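Peroxisomal membrane protein LPX1 (Saccharomyces cerevisiae, PDB 2Y6U) hydrolyses ester bonds of lipids in the peroxisome, with acyl esterase, lipase and phospholipase A activity. Local coordinates at residues P18-S23 and G109-W114; G147-L152 and P170-R175; D188-P193 and Y266-T271. One frame throughout, in Å; residues are numbered along the deposited sequence.

Contact 1 of 3, residues P18-S23 and G109-W114; sequences PRAPQS and GTNFNW
Residues Ala20 to Ser23 form a type II beta turn whose last carbonyls meet the loop 109-114: Asn111 N binds Gln22 O at 2.9 Å, and Gly109 N binds Ser23 O at 2.9 Å. With CG anti to the backbone N (chi1 -177°), the Asn111 side chain extends toward the turn. Asn111 ND2 donates to Pro21 O over 2.7 Å, in the carbonyl plane, with a bent N-H...O angle of 141°. The same ND2 lies 3.5 Å from Ala20 CB, which also packs on Asn113 CB. Asn111 OD1 accepts a hydrogen bond from Asn268 ND2. Ser23 OG turns back to Ala20 O at 2.7 Å and takes a hydrogen bond from a water. That water accepts from Asn113 N. Asn113 itself caps helix 114-125, with OD1 bonded to Asp116 N. An alanine at Asn111 would probably leave Pro21 O and Asn268 ND2 without these amide partners and open a gap beside Ala20 CB. Three successive turn residues, Pro21, Gln22 and Ser23, thus each offer a carbonyl to the loop 109-114, so the two loops are joined mainly by polar bonds.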
ATOM      1  N   PRO A  18      -2.718  -8.984   3.969  1.00 23.79           N
ATOM      2  CA  PRO A  18      -3.067 -10.180   3.221  1.00 22.52           C
ATOM      3  C   PRO A  18      -2.542 -10.153   1.818  1.00 24.04           C
ATOM      4  O   PRO A  18      -1.905  -9.186   1.424  1.00 22.51           O
ATOM      5  CB  PRO A  18      -4.606 -10.202   3.257  1.00 23.49           C
ATOM      6  CG  PRO A  18      -4.975  -8.768   3.356  1.00 24.33           C
ATOM      7  CD  PRO A  18      -3.848  -8.088   4.129  1.00 24.81           C
ATOM      8  N   ARG A  19      -2.793 -11.264   1.134  1.00 22.95           N
ATOM      9  CA  ARG A  19      -2.234 -11.583  -0.163  1.00 23.24           C
ATOM     10  C   ARG A  19      -3.350 -12.098  -1.064  1.00 24.07           C
ATOM     11  O   ARG A  19      -4.443 -12.385  -0.613  1.00 23.35           O
ATOM     12  CB  ARG A  19      -1.075 -12.601  -0.060  1.00 21.66           C
ATOM     13  CG  ARG A  19      -0.018 -12.204   1.029  1.00 24.37           C
ATOM     14  CD  ARG A  19       1.151 -13.159   0.971  1.00 23.66           C
ATOM     15  NE  ARG A  19       2.039 -13.010  -0.181  1.00 23.57           N
ATOM     16  CZ  ARG A  19       3.010 -12.069  -0.268  1.00 24.69           C
ATOM     17  NH1 ARG A  19       3.152 -11.197   0.721  1.00 23.16           N
ATOM     18  NH2 ARG A  19       3.883 -12.068  -1.271  1.00 24.61           N
ATOM     19  N   ALA A  20      -3.046 -12.177  -2.354  1.00 23.48           N
ATOM     20  CA  ALA A  20      -4.013 -12.703  -3.322  1.00 25.06           C
ATOM     21  C   ALA A  20      -4.393 -14.138  -2.880  1.00 26.42           C
ATOM     22  O   ALA A  20      -3.562 -14.921  -2.297  1.00 24.63           O
ATOM     23  CB  ALA A  20      -3.329 -12.757  -4.739  1.00 24.30           C
ATOM     24  N   PRO A  21      -5.604 -14.536  -3.255  1.00 30.17           N
ATOM     25  CA  PRO A  21      -6.042 -15.930  -2.898  1.00 31.49           C
ATOM     26  C   PRO A  21      -5.101 -16.978  -3.540  1.00 30.22           C
ATOM     27  O   PRO A  21      -4.549 -16.745  -4.615  1.00 31.26           O
ATOM     28  CB  PRO A  21      -7.443 -16.019  -3.582  1.00 34.04           C
ATOM     29  CG  PRO A  21      -7.892 -14.680  -3.791  1.00 35.74           C
ATOM     30  CD  PRO A  21      -6.633 -13.816  -4.037  1.00 32.42           C
ATOM     31  N   GLN A  22      -4.817 -18.047  -2.815  1.00 31.25           N
ATOM     32  CA  GLN A  22      -3.853 -19.107  -3.237  1.00 31.34           C
ATOM     33  C   GLN A  22      -2.417 -18.647  -3.368  1.00 28.40           C
ATOM     34  O   GLN A  22      -1.594 -19.329  -4.003  1.00 29.56           O
ATOM     35  CB  GLN A  22      -4.325 -19.847  -4.508  1.00 33.89           C
ATOM     36  CG  GLN A  22      -5.507 -20.759  -4.227  1.00 42.24           C
ATOM     37  CD  GLN A  22      -6.781 -20.012  -3.977  1.00 47.88           C
ATOM     38  OE1 GLN A  22      -7.183 -19.171  -4.791  1.00 50.97           O
ATOM     39  NE2 GLN A  22      -7.459 -20.332  -2.867  1.00 52.95           N
ATOM     40  N   SER A  23      -2.043 -17.570  -2.670  1.00 27.60           N
ATOM     41  CA  SER A  23      -0.633 -17.185  -2.494  1.00 25.91           C
ATOM     42  C   SER A  23       0.077 -18.195  -1.630  1.00 27.20           C
ATOM     43  O   SER A  23       1.305 -18.410  -1.750  1.00 26.88           O
ATOM     44  CB  SER A  23      -0.463 -15.789  -1.784  1.00 25.72           C
ATOM     45  OG  SER A  23      -0.938 -14.810  -2.663  1.00 29.95           O
ATOM     46  N   GLY A 109       1.703 -21.208  -2.436  1.00 28.56           N
ATOM     47  CA  GLY A 109       0.638 -21.649  -3.365  1.00 27.68           C
ATOM     48  C   GLY A 109       0.936 -21.294  -4.827  1.00 27.56           C
ATOM     49  O   GLY A 109       2.103 -21.045  -5.227  1.00 28.91           O
ATOM     50  N   THR A 110      -0.085 -21.399  -5.676  1.00 29.59           N
ATOM     51  CA  THR A 110       0.081 -21.239  -7.132  1.00 32.60           C
ATOM     52  C   THR A 110      -0.065 -19.769  -7.579  1.00 33.02           C
ATOM     53  O   THR A 110       0.328 -19.413  -8.688  1.00 35.51           O
ATOM     54  CB  THR A 110      -0.900 -22.076  -7.870  1.00 33.95           C
ATOM     55  OG1 THR A 110      -2.218 -21.703  -7.445  1.00 37.40           O
ATOM     56  CG2 THR A 110      -0.636 -23.578  -7.500  1.00 35.15           C
ATOM     57  N   ASN A 111      -0.525 -18.901  -6.701  1.00 30.95           N
ATOM     58  CA  ASN A 111      -0.825 -17.548  -7.164  1.00 31.30           C
ATOM     59  C   ASN A 111       0.295 -16.582  -6.676  1.00 30.50           C
ATOM     60  O   ASN A 111       0.169 -16.058  -5.594  1.00 32.55           O
ATOM     61  CB  ASN A 111      -2.244 -17.186  -6.666  1.00 30.72           C
ATOM     62  CG  ASN A 111      -2.785 -15.729  -7.156  1.00 35.26           C
ATOM     63  OD1 ASN A 111      -2.099 -15.091  -7.857  1.00 34.44           O
ATOM     64  ND2 ASN A 111      -4.058 -15.392  -6.857  1.00 33.70           N
ATOM     65  N   PHE A 112       1.321 -16.310  -7.480  1.00 27.26           N
ATOM     66  CA  PHE A 112       2.265 -15.297  -7.108  1.00 25.60           C
ATOM     67  C   PHE A 112       1.955 -13.980  -7.852  1.00 24.09           C
ATOM     68  O   PHE A 112       2.098 -13.864  -9.096  1.00 27.37           O
ATOM     69  CB  PHE A 112       3.692 -15.768  -7.382  1.00 27.27           C
ATOM     70  CG  PHE A 112       4.702 -14.738  -7.116  1.00 26.70           C
ATOM     71  CD1 PHE A 112       4.839 -14.191  -5.856  1.00 30.81           C
ATOM     72  CD2 PHE A 112       5.455 -14.229  -8.137  1.00 30.46           C
ATOM     73  CE1 PHE A 112       5.744 -13.170  -5.627  1.00 31.91           C
ATOM     74  CE2 PHE A 112       6.432 -13.292  -7.878  1.00 29.58           C
ATOM     75  CZ  PHE A 112       6.561 -12.742  -6.709  1.00 28.84           C
ATOM     76  N   ASN A 113       1.431 -13.014  -7.089  1.00 24.15           N
ATOM     77  CA  ASN A 113       0.897 -11.786  -7.649  1.00 21.89           C
ATOM     78  C   ASN A 113       2.042 -10.750  -7.452  1.00 21.55           C
ATOM     79  O   ASN A 113       2.487 -10.457  -6.312  1.00 22.72           O
ATOM     80  CB  ASN A 113      -0.388 -11.406  -6.869  1.00 20.98           C
ATOM     81  CG  ASN A 113      -0.947 -10.068  -7.284  1.00 25.32           C
ATOM     82  OD1 ASN A 113      -0.200  -9.054  -7.193  1.00 25.13           O
ATOM     83  ND2 ASN A 113      -2.229 -10.004  -7.636  1.00 22.62           N
ATOM     84  N   TRP A 114       2.538 -10.158  -8.522  1.00 20.12           N
ATOM     85  CA  TRP A 114       3.767  -9.360  -8.402  1.00 20.75           C
ATOM     86  C   TRP A 114       3.491  -8.099  -7.583  1.00 20.34           C
ATOM     87  O   TRP A 114       4.456  -7.529  -7.030  1.00 22.24           O
ATOM     88  CB  TRP A 114       4.293  -8.961  -9.775  1.00 22.46           C
ATOM     89  CG  TRP A 114       4.786 -10.062 -10.625  1.00 21.86           C
ATOM     90  CD1 TRP A 114       4.811 -11.410 -10.323  1.00 24.88           C
ATOM     91  CD2 TRP A 114       5.387  -9.921 -11.871  1.00 23.50           C
ATOM     92  NE1 TRP A 114       5.293 -12.121 -11.389  1.00 25.44           N
ATOM     93  CE2 TRP A 114       5.750 -11.242 -12.319  1.00 25.47           C
ATOM     94  CE3 TRP A 114       5.655  -8.833 -12.707  1.00 23.46           C
ATOM     95  CZ2 TRP A 114       6.334 -11.462 -13.542  1.00 26.80           C
ATOM     96  CZ3 TRP A 114       6.316  -9.030 -13.858  1.00 28.23           C
ATOM     97  CH2 TRP A 114       6.595 -10.377 -14.337  1.00 29.71           C
TER
HETATM   98  O   HOH W   1       0.827 -13.459  -4.315  1.00 23.35           O

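Contact 2 of 3, residues G147-L152 and P170-R175; sequences GGFQAL and PVVITR
Gly148 and Pro170 bring the two backbones together, with their CA atoms 4.3 Å apart. The segment 147-152 belongs to helix 146-157, which follows strand 137-144. The sequence around Gly147 fits a nucleophile elbow, the strand-turn-helix of alpha/beta hydrolases, although the role of these residues here is inferred. At Gly148 the CA rests 4.1 Å from Pro170 CB. A CB at this position would probably collide with Pro170 CB, so the bare glycine lets the loop come close.

Phe149 follows and carries much of the contact. A chi1 of -180° swings its CG away from the backbone N and sets the ring with one edge to the loop. Val171 O lies at this edge, near the ring plane, 3.4 Å from Phe149 CD2. Val172 CA also stands there. The ring atom CD2 meets Val172 CG2 at 4.3 Å. Val171 O is buried here and has no polar partner in the model.

Almost one turn on, Leu152 points toward the loop. Its CD1 touches Val172 CG2 at 4.1 Å, and the two side chains cross at about a right angle. Val172 CG2 therefore packs against both Phe149 and Leu152. No hydrogen bond joins the two segments.

Around this contact, Leu276 of helix 273-279 touches Phe149, Leu152 and Val172. Leu306 of helix 300-309 packs on Leu152 and Pro170. Leu165 and Leu167 of strand 164-168 also touch Leu152, so Leu152 is enclosed by strand 164-168 and by helices 273-279 and 300-309.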
ATOM      1  N   GLY A 147      11.195  -7.327 -11.290  1.00 22.52           N
ATOM      2  CA  GLY A 147      11.627  -6.321 -10.352  1.00 21.85           C
ATOM      3  C   GLY A 147      11.383  -4.912 -10.859  1.00 22.28           C
ATOM      4  O   GLY A 147      11.130  -3.996 -10.096  1.00 21.68           O
ATOM      5  N   GLY A 148      11.419  -4.759 -12.167  1.00 21.24           N
ATOM      6  CA  GLY A 148      11.115  -3.478 -12.813  1.00 21.29           C
ATOM      7  C   GLY A 148       9.648  -3.190 -12.702  1.00 21.64           C
ATOM      8  O   GLY A 148       9.259  -2.041 -12.402  1.00 21.89           O
ATOM      9  N   PHE A 149       8.834  -4.178 -13.060  1.00 21.08           N
ATOM     10  CA  PHE A 149       7.370  -4.036 -12.782  1.00 22.05           C
ATOM     11  C   PHE A 149       7.194  -3.577 -11.311  1.00 22.63           C
ATOM     12  O   PHE A 149       6.366  -2.677 -11.007  1.00 20.40           O
ATOM     13  CB  PHE A 149       6.675  -5.362 -13.051  1.00 22.08           C
ATOM     14  CG  PHE A 149       5.194  -5.374 -12.818  1.00 19.61           C
ATOM     15  CD1 PHE A 149       4.684  -5.399 -11.493  1.00 19.38           C
ATOM     16  CD2 PHE A 149       4.301  -5.388 -13.886  1.00 22.99           C
ATOM     17  CE1 PHE A 149       3.299  -5.446 -11.287  1.00 21.49           C
ATOM     18  CE2 PHE A 149       2.934  -5.444 -13.691  1.00 25.48           C
ATOM     19  CZ  PHE A 149       2.413  -5.467 -12.383  1.00 22.52           C
ATOM     20  N   GLN A 150       7.837  -4.296 -10.387  1.00 20.82           N
ATOM     21  CA  GLN A 150       7.653  -4.042  -8.951  1.00 19.65           C
ATOM     22  C   GLN A 150       8.137  -2.698  -8.478  1.00 19.07           C
ATOM     23  O   GLN A 150       7.489  -2.104  -7.662  1.00 19.90           O
ATOM     24  CB  GLN A 150       8.227  -5.179  -8.126  1.00 21.09           C
ATOM     25  CG  GLN A 150       7.471  -6.481  -8.380  1.00 19.39           C
ATOM     26  CD  GLN A 150       8.092  -7.648  -7.660  1.00 22.37           C
ATOM     27  OE1 GLN A 150       9.315  -7.803  -7.663  1.00 23.59           O
ATOM     28  NE2 GLN A 150       7.269  -8.502  -7.097  1.00 20.46           N
ATOM     29  N   ALA A 151       9.184  -2.182  -9.115  1.00 19.79           N
ATOM     30  CA  ALA A 151       9.651  -0.810  -8.845  1.00 21.27           C
ATOM     31  C   ALA A 151       8.543   0.201  -9.123  1.00 21.22           C
ATOM     32  O   ALA A 151       8.305   1.091  -8.346  1.00 20.15           O
ATOM     33  CB  ALA A 151      10.922  -0.477  -9.661  1.00 20.57           C
ATOM     34  N   LEU A 152       7.952   0.107 -10.316  1.00 20.12           N
ATOM     35  CA  LEU A 152       6.800   0.928 -10.671  1.00 21.41           C
ATOM     36  C   LEU A 152       5.617   0.786  -9.706  1.00 20.06           C
ATOM     37  O   LEU A 152       5.059   1.780  -9.230  1.00 20.08           O
ATOM     38  CB  LEU A 152       6.336   0.603 -12.108  1.00 18.91           C
ATOM     39  CG  LEU A 152       7.254   0.997 -13.227  1.00 23.46           C
ATOM     40  CD1 LEU A 152       6.890   0.274 -14.588  1.00 21.07           C
ATOM     41  CD2 LEU A 152       7.229   2.562 -13.386  1.00 22.27           C
ATOM     42  N   PRO A 170      12.227  -3.979 -17.809  1.00 23.44           N
ATOM     43  CA  PRO A 170      11.032  -4.249 -17.085  1.00 23.21           C
ATOM     44  C   PRO A 170      10.045  -5.055 -17.972  1.00 24.71           C
ATOM     45  O   PRO A 170       9.932  -4.792 -19.171  1.00 26.64           O
ATOM     46  CB  PRO A 170      10.457  -2.867 -16.773  1.00 22.27           C
ATOM     47  CG  PRO A 170      10.981  -2.009 -17.841  1.00 22.75           C
ATOM     48  CD  PRO A 170      12.381  -2.572 -18.141  1.00 25.97           C
ATOM     49  N   VAL A 171       9.258  -5.930 -17.300  1.00 23.48           N
ATOM     50  CA  VAL A 171       8.200  -6.693 -17.941  1.00 24.84           C
ATOM     51  C   VAL A 171       6.827  -6.185 -17.451  1.00 23.96           C
ATOM     52  O   VAL A 171       6.528  -6.342 -16.273  1.00 22.60           O
ATOM     53  CB  VAL A 171       8.322  -8.207 -17.581  1.00 26.35           C
ATOM     54  CG1 VAL A 171       7.062  -9.002 -18.139  1.00 28.51           C
ATOM     55  CG2 VAL A 171       9.647  -8.750 -18.222  1.00 27.71           C
ATOM     56  N   VAL A 172       6.122  -5.516 -18.378  1.00 25.74           N
ATOM     57  CA  VAL A 172       4.847  -4.849 -18.076  1.00 26.63           C
ATOM     58  C   VAL A 172       3.758  -5.322 -18.999  1.00 28.30           C
ATOM     59  O   VAL A 172       2.745  -5.882 -18.545  1.00 28.21           O
ATOM     60  CB  VAL A 172       4.968  -3.331 -18.012  1.00 25.40           C
ATOM     61  CG1 VAL A 172       3.619  -2.737 -17.690  1.00 30.88           C
ATOM     62  CG2 VAL A 172       6.026  -2.921 -16.961  1.00 25.07           C
ATOM     63  N   ILE A 173       3.964  -5.136 -20.299  1.00 30.76           N
ATOM     64  CA  ILE A 173       3.013  -5.605 -21.316  1.00 32.09           C
ATOM     65  C   ILE A 173       3.591  -6.857 -21.952  1.00 35.22           C
ATOM     66  O   ILE A 173       4.690  -6.857 -22.594  1.00 33.94           O
ATOM     67  CB  ILE A 173       2.704  -4.529 -22.327  1.00 32.77           C
ATOM     68  CG1 ILE A 173       2.099  -3.310 -21.531  1.00 34.52           C
ATOM     69  CG2 ILE A 173       1.708  -5.051 -23.502  1.00 34.04           C
ATOM     70  CD1 ILE A 173       2.044  -2.177 -22.328  1.00 41.94           C
ATOM     71  N   THR A 174       2.862  -7.950 -21.791  1.00 37.42           N
ATOM     72  CA  THR A 174       3.285  -9.230 -22.382  1.00 41.54           C
ATOM     73  C   THR A 174       2.518  -9.544 -23.685  1.00 45.68           C
ATOM     74  O   THR A 174       1.468  -8.969 -23.977  1.00 44.88           O
ATOM     75  CB  THR A 174       3.237 -10.386 -21.295  1.00 41.40           C
ATOM     76  OG1 THR A 174       2.002 -10.348 -20.597  1.00 46.52           O
ATOM     77  CG2 THR A 174       4.257 -10.138 -20.208  1.00 38.73           C
ATOM     78  N   ARG A 175       3.060 -10.450 -24.492  1.00 49.86           N
ATOM     79  CA  ARG A 175       2.342 -10.929 -25.670  1.00 55.89           C
ATOM     80  C   ARG A 175       1.134 -11.765 -25.260  1.00 59.72           C
ATOM     81  O   ARG A 175       1.262 -12.661 -24.437  1.00 60.59           O
ATOM     82  CB  ARG A 175       3.266 -11.786 -26.534  1.00 57.28           C
ATOM     83  CG  ARG A 175       4.433 -11.003 -27.130  1.00 57.69           C
ATOM     84  CD  ARG A 175       5.257 -11.810 -28.103  1.00 59.80           C
ATOM     85  NE  ARG A 175       6.399 -11.065 -28.643  1.00 59.25           N
ATOM     86  CZ  ARG A 175       7.558 -10.847 -28.017  1.00 56.96           C
ATOM     87  NH1 ARG A 175       7.781 -11.289 -26.798  1.00 57.69           N
ATOM     88  NH2 ARG A 175       8.524 -10.188 -28.632  1.00 57.60           N
TER

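Contact 3 of 3, residues D188-P193 and Y266-T271; sequences DSPQIP and YMNMQT
Pro190 lies against the carbonyl of Met267, its CB 3.1 Å from Met267 O, where two connecting segments of the alpha/beta hydrolase fold meet. The segment 188-193 leads into the short strand 192-193, and the segment 266-271 ends in a 3-10 turn.

The more closely packed part holds Pro190, Ile192, Tyr266, Met267 and Asn268, with the Gln191 backbone beside it. Asn268 OD1 lies beside the proline ring, while its NH2 is engaged by Asn111. Ile192 points toward the other segment, with CG1 anti to the backbone N (chi1 -170°). Its CD1 lies 3.7 Å from Tyr266 CB and 3.9 Å from Met267 CG. This end is closed further by Leu200 of helix 194-202, which touches both Ile192 and Tyr266. Phe374 of the second subunit packs on Pro190, Met267 and Asn268, and residues 192-193 pair in parallel with a strand of that subunit.

The side of Asp188, Gln270 and Thr271 is looser. Asp188 is exposed, and its CB rests 3.5 Å from Gln270 O. Thr271 CG2 touches Pro190 CD. Gln270 bends at chi2 (85°) and reaches back to the Gln191 backbone. Gln191 N donates to Gln270 OE1 at 3.2 Å, from above the carbonyl plane. The return bond, from Gln270 NE2 to Gln191 O, is weak at 3.4 Å. A water that accepts from Met269 N also lies within bonding distance of Gln191 O and Tyr266 O. Within the 3-10 turn, Thr271 OG1 donates to Asn268 O at 2.7 Å, nearly along the C=O axis.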
ATOM      1  N   ASP A 188      -9.651 -11.682 -17.737  1.00 66.94           N
ATOM      2  CA  ASP A 188      -8.265 -11.540 -17.256  1.00 61.91           C
ATOM      3  C   ASP A 188      -7.757 -12.781 -16.426  1.00 57.42           C
ATOM      4  O   ASP A 188      -7.237 -12.693 -15.311  1.00 53.01           O
ATOM      5  CB  ASP A 188      -8.185 -10.299 -16.336  1.00 60.53           C
ATOM      6  CG  ASP A 188      -8.601  -8.964 -17.055  1.00 65.13           C
ATOM      7  OD1 ASP A 188      -7.796  -8.409 -17.867  1.00 65.61           O
ATOM      8  OD2 ASP A 188      -9.758  -8.486 -16.801  1.00 72.89           O
ATOM      9  N   SER A 189      -7.954 -13.940 -17.002  1.00 55.36           N
ATOM     10  CA  SER A 189      -7.662 -15.195 -16.376  1.00 54.12           C
ATOM     11  C   SER A 189      -6.183 -15.484 -16.593  1.00 51.07           C
ATOM     12  O   SER A 189      -5.585 -15.034 -17.571  1.00 48.31           O
ATOM     13  CB  SER A 189      -8.553 -16.289 -16.976  1.00 57.07           C
ATOM     14  OG  SER A 189      -9.873 -16.166 -16.493  1.00 60.18           O
ATOM     15  N   PRO A 190      -5.562 -16.201 -15.648  1.00 48.81           N
ATOM     16  CA  PRO A 190      -4.193 -16.577 -15.931  1.00 47.88           C
ATOM     17  C   PRO A 190      -4.030 -17.456 -17.190  1.00 47.12           C
ATOM     18  O   PRO A 190      -4.828 -18.368 -17.446  1.00 48.65           O
ATOM     19  CB  PRO A 190      -3.738 -17.288 -14.645  1.00 48.38           C
ATOM     20  CG  PRO A 190      -4.948 -17.632 -13.908  1.00 49.60           C
ATOM     21  CD  PRO A 190      -6.083 -16.784 -14.402  1.00 49.89           C
ATOM     22  N   GLN A 191      -2.996 -17.188 -17.960  1.00 45.43           N
ATOM     23  CA  GLN A 191      -2.748 -17.910 -19.233  1.00 48.29           C
ATOM     24  C   GLN A 191      -1.282 -17.886 -19.609  1.00 46.63           C
ATOM     25  O   GLN A 191      -0.520 -16.966 -19.213  1.00 45.52           O
ATOM     26  CB  GLN A 191      -3.604 -17.310 -20.383  1.00 50.97           C
ATOM     27  CG  GLN A 191      -5.118 -17.658 -20.213  1.00 59.37           C
ATOM     28  CD  GLN A 191      -5.892 -17.704 -21.497  1.00 70.21           C
ATOM     29  OE1 GLN A 191      -5.587 -16.953 -22.441  1.00 77.48           O
ATOM     30  NE2 GLN A 191      -6.913 -18.579 -21.552  1.00 74.76           N
ATOM     31  N   ILE A 192      -0.859 -18.921 -20.296  1.00 46.73           N
ATOM     32  CA  ILE A 192       0.470 -18.960 -20.824  1.00 46.51           C
ATOM     33  C   ILE A 192       0.400 -19.806 -22.115  1.00 49.29           C
ATOM     34  O   ILE A 192      -0.287 -20.799 -22.115  1.00 49.28           O
ATOM     35  CB  ILE A 192       1.491 -19.586 -19.850  1.00 45.03           C
ATOM     36  CG1 ILE A 192       2.898 -19.365 -20.395  1.00 46.31           C
ATOM     37  CG2 ILE A 192       1.227 -21.097 -19.638  1.00 42.55           C
ATOM     38  CD1 ILE A 192       4.104 -19.657 -19.416  1.00 47.03           C
ATOM     39  N   PRO A 193       1.119 -19.408 -23.192  1.00 50.82           N
ATOM     40  CA  PRO A 193       1.104 -20.281 -24.378  1.00 55.47           C
ATOM     41  C   PRO A 193       1.951 -21.525 -24.110  1.00 57.32           C
ATOM     42  O   PRO A 193       2.982 -21.436 -23.451  1.00 55.98           O
ATOM     43  CB  PRO A 193       1.687 -19.402 -25.525  1.00 54.68           C
ATOM     44  CG  PRO A 193       1.990 -18.169 -25.039  1.00 52.09           C
ATOM     45  CD  PRO A 193       1.666 -18.069 -23.501  1.00 50.29           C
ATOM     46  N   TYR A 266       5.401 -16.750 -14.834  1.00 33.01           N
ATOM     47  CA  TYR A 266       5.060 -16.479 -16.206  1.00 34.02           C
ATOM     48  C   TYR A 266       3.573 -16.710 -16.500  1.00 34.22           C
ATOM     49  O   TYR A 266       3.159 -16.531 -17.619  1.00 37.25           O
ATOM     50  CB  TYR A 266       5.957 -17.308 -17.177  1.00 35.55           C
ATOM     51  CG  TYR A 266       7.416 -17.008 -16.992  1.00 39.43           C
ATOM     52  CD1 TYR A 266       8.048 -15.942 -17.709  1.00 43.71           C
ATOM     53  CD2 TYR A 266       8.178 -17.721 -16.086  1.00 37.25           C
ATOM     54  CE1 TYR A 266       9.396 -15.625 -17.495  1.00 44.13           C
ATOM     55  CE2 TYR A 266       9.532 -17.391 -15.840  1.00 38.79           C
ATOM     56  CZ  TYR A 266      10.128 -16.344 -16.548  1.00 44.79           C
ATOM     57  OH  TYR A 266      11.436 -16.068 -16.347  1.00 44.92           O
ATOM     58  N   MET A 267       2.779 -17.211 -15.552  1.00 32.07           N
ATOM     59  CA  MET A 267       1.499 -17.827 -15.862  1.00 33.43           C
ATOM     60  C   MET A 267       0.329 -16.991 -15.350  1.00 33.40           C
ATOM     61  O   MET A 267      -0.794 -17.341 -15.555  1.00 35.77           O
ATOM     62  CB  MET A 267       1.450 -19.206 -15.194  1.00 35.23           C
ATOM     63  CG  MET A 267       2.496 -20.182 -15.852  1.00 38.45           C
ATOM     64  SD  MET A 267       2.739 -21.737 -14.883  1.00 39.93           S
ATOM     65  CE  MET A 267       1.158 -22.496 -15.117  1.00 40.86           C
ATOM     66  N   ASN A 268       0.612 -15.880 -14.697  1.00 32.18           N
ATOM     67  CA  ASN A 268      -0.437 -15.207 -13.884  1.00 33.13           C
ATOM     68  C   ASN A 268      -0.580 -13.710 -14.174  1.00 32.28           C
ATOM     69  O   ASN A 268      -1.285 -13.012 -13.423  1.00 29.55           O
ATOM     70  CB  ASN A 268       0.066 -15.318 -12.430  1.00 34.10           C
ATOM     71  CG  ASN A 268      -1.036 -15.363 -11.464  1.00 38.59           C
ATOM     72  OD1 ASN A 268      -2.204 -15.741 -11.777  1.00 42.35           O
ATOM     73  ND2 ASN A 268      -0.735 -14.865 -10.259  1.00 40.38           N
ATOM     74  N   MET A 269       0.083 -13.244 -15.234  1.00 31.46           N
ATOM     75  CA  MET A 269       0.290 -11.789 -15.488  1.00 31.20           C
ATOM     76  C   MET A 269      -0.998 -11.096 -15.661  1.00 30.77           C
ATOM     77  O   MET A 269      -1.130  -9.968 -15.195  1.00 29.38           O
ATOM     78  CB  MET A 269       1.025 -11.537 -16.767  1.00 32.60           C
ATOM     79  CG  MET A 269       2.413 -11.831 -16.758  1.00 41.50           C
ATOM     80  SD  MET A 269       3.461 -10.640 -15.866  1.00 42.71           S
ATOM     81  CE  MET A 269       3.363  -8.966 -16.365  1.00 30.52           C
ATOM     82  N   GLN A 270      -2.004 -11.763 -16.241  1.00 30.55           N
ATOM     83  CA  GLN A 270      -3.220 -11.082 -16.493  1.00 33.33           C
ATOM     84  C   GLN A 270      -3.997 -10.695 -15.248  1.00 32.69           C
ATOM     85  O   GLN A 270      -4.916  -9.849 -15.294  1.00 31.09           O
ATOM     86  CB  GLN A 270      -4.127 -11.908 -17.403  1.00 38.24           C
ATOM     87  CG  GLN A 270      -3.382 -12.273 -18.680  1.00 40.63           C
ATOM     88  CD  GLN A 270      -2.476 -13.553 -18.596  1.00 47.93           C
ATOM     89  OE1 GLN A 270      -2.167 -14.166 -17.485  1.00 42.43           O
ATOM     90  NE2 GLN A 270      -2.025 -13.964 -19.814  1.00 49.15           N
ATOM     91  N   THR A 271      -3.640 -11.274 -14.114  1.00 32.55           N
ATOM     92  CA  THR A 271      -4.479 -11.036 -12.929  1.00 31.69           C
ATOM     93  C   THR A 271      -3.938  -9.780 -12.168  1.00 29.76           C
ATOM     94  O   THR A 271      -4.574  -9.351 -11.179  1.00 34.23           O
ATOM     95  CB  THR A 271      -4.411 -12.228 -11.922  1.00 31.16           C
ATOM     96  OG1 THR A 271      -3.048 -12.315 -11.459  1.00 27.90           O
ATOM     97  CG2 THR A 271      -4.837 -13.575 -12.585  1.00 33.46           C
TER
HETATM   98  O   HOH W   2       0.877 -14.939 -17.737  1.00 38.18           O

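Contact 2 is the buried one. It is apolar and packs helix 146-157 on the loop after strand 164-168, and the second subunit does not touch its segments. Contacts 1 and 3 are partly buried, include a water each, and both touch the second subunit. Contact 1 joins two loops by polar bonds, and contact 3 mixes backbone and amide bonds with packing of Ile192 and Pro190. Their centres are about 13 Å apart. The Asn268 amide ties contact 3 to the loop 109-114, and bonds weakly to Phe112 O. Trp114 extends from contact 1 to contact 2, with its ring edge-to-face with Phe149 and its carbonyl bonded to Gln150. Met269 bridges the rest: SD packs on Trp114 and CE on Val171 and Thr174.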